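Local coordinates for ABC transporter substrate binding protein (Ribose) (Agrobacterium vitis, PDB 5DKV) that probably serves as the sugar-binding component of an ABC transporter and holds alpha-D-tagatopyranose in its pocket in this crystal, at residues D261-S265 with G266-F270. Residues are numbered along the deposited sequence; the frame is centred on the assembly and turned at random.
Sequences DNLKS and GLIDF
L263 and I268 meet on the buried side of the turn that ends helix 259-264, with CD2 of L263 3.6 Å from CG1 of I268. That methyl also reaches the backbone, 3.4 Å from I268 O. CG1 of I268 sits between its own backbone N and carbonyl carbon (chi1 70°), which brings it against L263 CD2 and CG and N262 CB, while A236 and V250 pack around the same isoleucine. The chain turns at G266, the first residue to leave helical angles, with positive phi (91°). N262 O accepts a nearly straight bond from I268 N, six residues on (3.1 Å, 168°), and within it G266 N donates to L263 O at 3.2 Å; this is a glycine-terminated helix C-terminus with G266 at C'. It leads the chain into strand 270-273 of the periplasmic-binding-protein fold; the side chain of I268 lies about 13 Å from the bound alpha-D-tagatopyranose. N262 and L267 lie side by side, pointing the same way, OD1 of N262 3.6 Å from CD2 of L267, which helix 229-241 covers. Packing is looser toward solvent, where exposed S265 takes a weak bond from L267 N to its OG (3.4 Å). A water bridges L263 O and I268 O, donating to both carbonyls.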
loop_
_atom_site.group_PDB
_atom_site.type_symbol
_atom_site.label_atom_id
_atom_site.label_comp_id
_atom_site.label_asym_id
_atom_site.label_seq_id
_atom_site.Cartn_x
_atom_site.Cartn_y
_atom_site.Cartn_z
ATOM N N ASP A 261 -17.406 9.010 6.257
ATOM C CA ASP A 261 -18.716 8.508 6.659
ATOM C C ASP A 261 -18.595 7.249 7.510
ATOM O O ASP A 261 -19.335 7.097 8.470
ATOM C CB ASP A 261 -19.591 8.214 5.441
ATOM C CG ASP A 261 -20.011 9.472 4.704
ATOM O OD1 ASP A 261 -19.699 10.582 5.184
ATOM O OD2 ASP A 261 -20.667 9.351 3.648
ATOM N N ASN A 262 -17.643 6.363 7.202
ATOM C CA ASN A 262 -17.610 5.081 7.924
ATOM C C ASN A 262 -17.061 5.243 9.350
ATOM O O ASN A 262 -17.488 4.540 10.259
ATOM C CB ASN A 262 -16.816 4.042 7.131
ATOM C CG ASN A 262 -17.569 3.553 5.901
ATOM O OD1 ASN A 262 -18.796 3.699 5.821
ATOM N ND2 ASN A 262 -16.845 2.971 4.942
ATOM N N LEU A 263 -16.149 6.187 9.568
ATOM C CA LEU A 263 -15.766 6.517 10.936
ATOM C C LEU A 263 -16.917 7.178 11.688
ATOM O O LEU A 263 -17.186 6.846 12.838
ATOM C CB LEU A 263 -14.540 7.431 10.951
ATOM C CG LEU A 263 -13.225 6.747 10.588
ATOM C CD1 LEU A 263 -12.169 7.807 10.248
ATOM C CD2 LEU A 263 -12.754 5.834 11.716
ATOM N N LYS A 264 -17.586 8.125 11.033
ATOM C CA LYS A 264 -18.671 8.875 11.680
ATOM C C LYS A 264 -19.793 7.971 12.167
ATOM O O LYS A 264 -20.329 8.163 13.260
ATOM C CB LYS A 264 -19.244 9.923 10.712
ATOM C CG LYS A 264 -18.859 11.358 11.029
ATOM C CD LYS A 264 -17.942 11.988 9.964
ATOM C CE LYS A 264 -16.454 11.838 10.277
ATOM N NZ LYS A 264 -16.188 12.299 11.688
ATOM N N SER A 265 -20.130 6.972 11.360
ATOM C CA SER A 265 -21.258 6.093 11.642
ATOM C C SER A 265 -20.903 4.960 12.597
ATOM O O SER A 265 -21.771 4.217 13.039
ATOM C CB SER A 265 -21.781 5.489 10.348
ATOM O OG SER A 265 -20.885 4.473 9.925
ATOM N N GLY A 266 -19.619 4.792 12.873
ATOM C CA GLY A 266 -19.183 3.757 13.793
ATOM C C GLY A 266 -18.859 2.442 13.098
ATOM O O GLY A 266 -18.470 1.471 13.753
ATOM N N LEU A 267 -18.975 2.421 11.772
ATOM C CA LEU A 267 -18.751 1.190 11.023
ATOM C C LEU A 267 -17.294 0.759 11.088
ATOM O O LEU A 267 -17.014 -0.431 11.147
ATOM C CB LEU A 267 -19.193 1.352 9.580
ATOM C CG LEU A 267 -18.992 0.137 8.661
ATOM C CD1 LEU A 267 -19.701 -1.110 9.199
ATOM C CD2 LEU A 267 -19.489 0.469 7.237
ATOM N N ILE A 268 -16.371 1.717 11.069
ATOM C CA ILE A 268 -14.952 1.415 11.259
ATOM C C ILE A 268 -14.471 2.258 12.421
ATOM O O ILE A 268 -14.983 3.368 12.631
ATOM C CB ILE A 268 -14.094 1.659 9.988
ATOM C CG1 ILE A 268 -13.961 3.138 9.662
ATOM C CG2 ILE A 268 -14.714 0.930 8.793
ATOM C CD1 ILE A 268 -12.938 3.413 8.557
ATOM N N ASP A 269 -13.536 1.708 13.203
ATOM C CA ASP A 269 -12.993 2.392 14.366
ATOM C C ASP A 269 -11.708 3.163 14.049
ATOM O O ASP A 269 -11.489 4.240 14.609
ATOM C CB ASP A 269 -12.722 1.398 15.493
ATOM C CG ASP A 269 -13.938 1.184 16.386
ATOM O OD1 ASP A 269 -15.074 1.301 15.884
ATOM O OD2 ASP A 269 -13.752 0.915 17.591
ATOM N N PHE A 270 -10.858 2.606 13.180
ATOM C CA PHE A 270 -9.613 3.245 12.790
ATOM C C PHE A 270 -9.325 2.993 11.326
ATOM O O PHE A 270 -9.549 1.893 10.828
ATOM C CB PHE A 270 -8.422 2.732 13.618
ATOM C CG PHE A 270 -8.567 2.953 15.089
ATOM C CD1 PHE A 270 -8.225 4.165 15.640
ATOM C CD2 PHE A 270 -9.029 1.941 15.920
ATOM C CE1 PHE A 270 -8.344 4.395 16.968
ATOM C CE2 PHE A 270 -9.172 2.158 17.272
ATOM C CZ PHE A 270 -8.819 3.381 17.810
HETATM O O HOH W 1 -15.775 5.185 14.494
#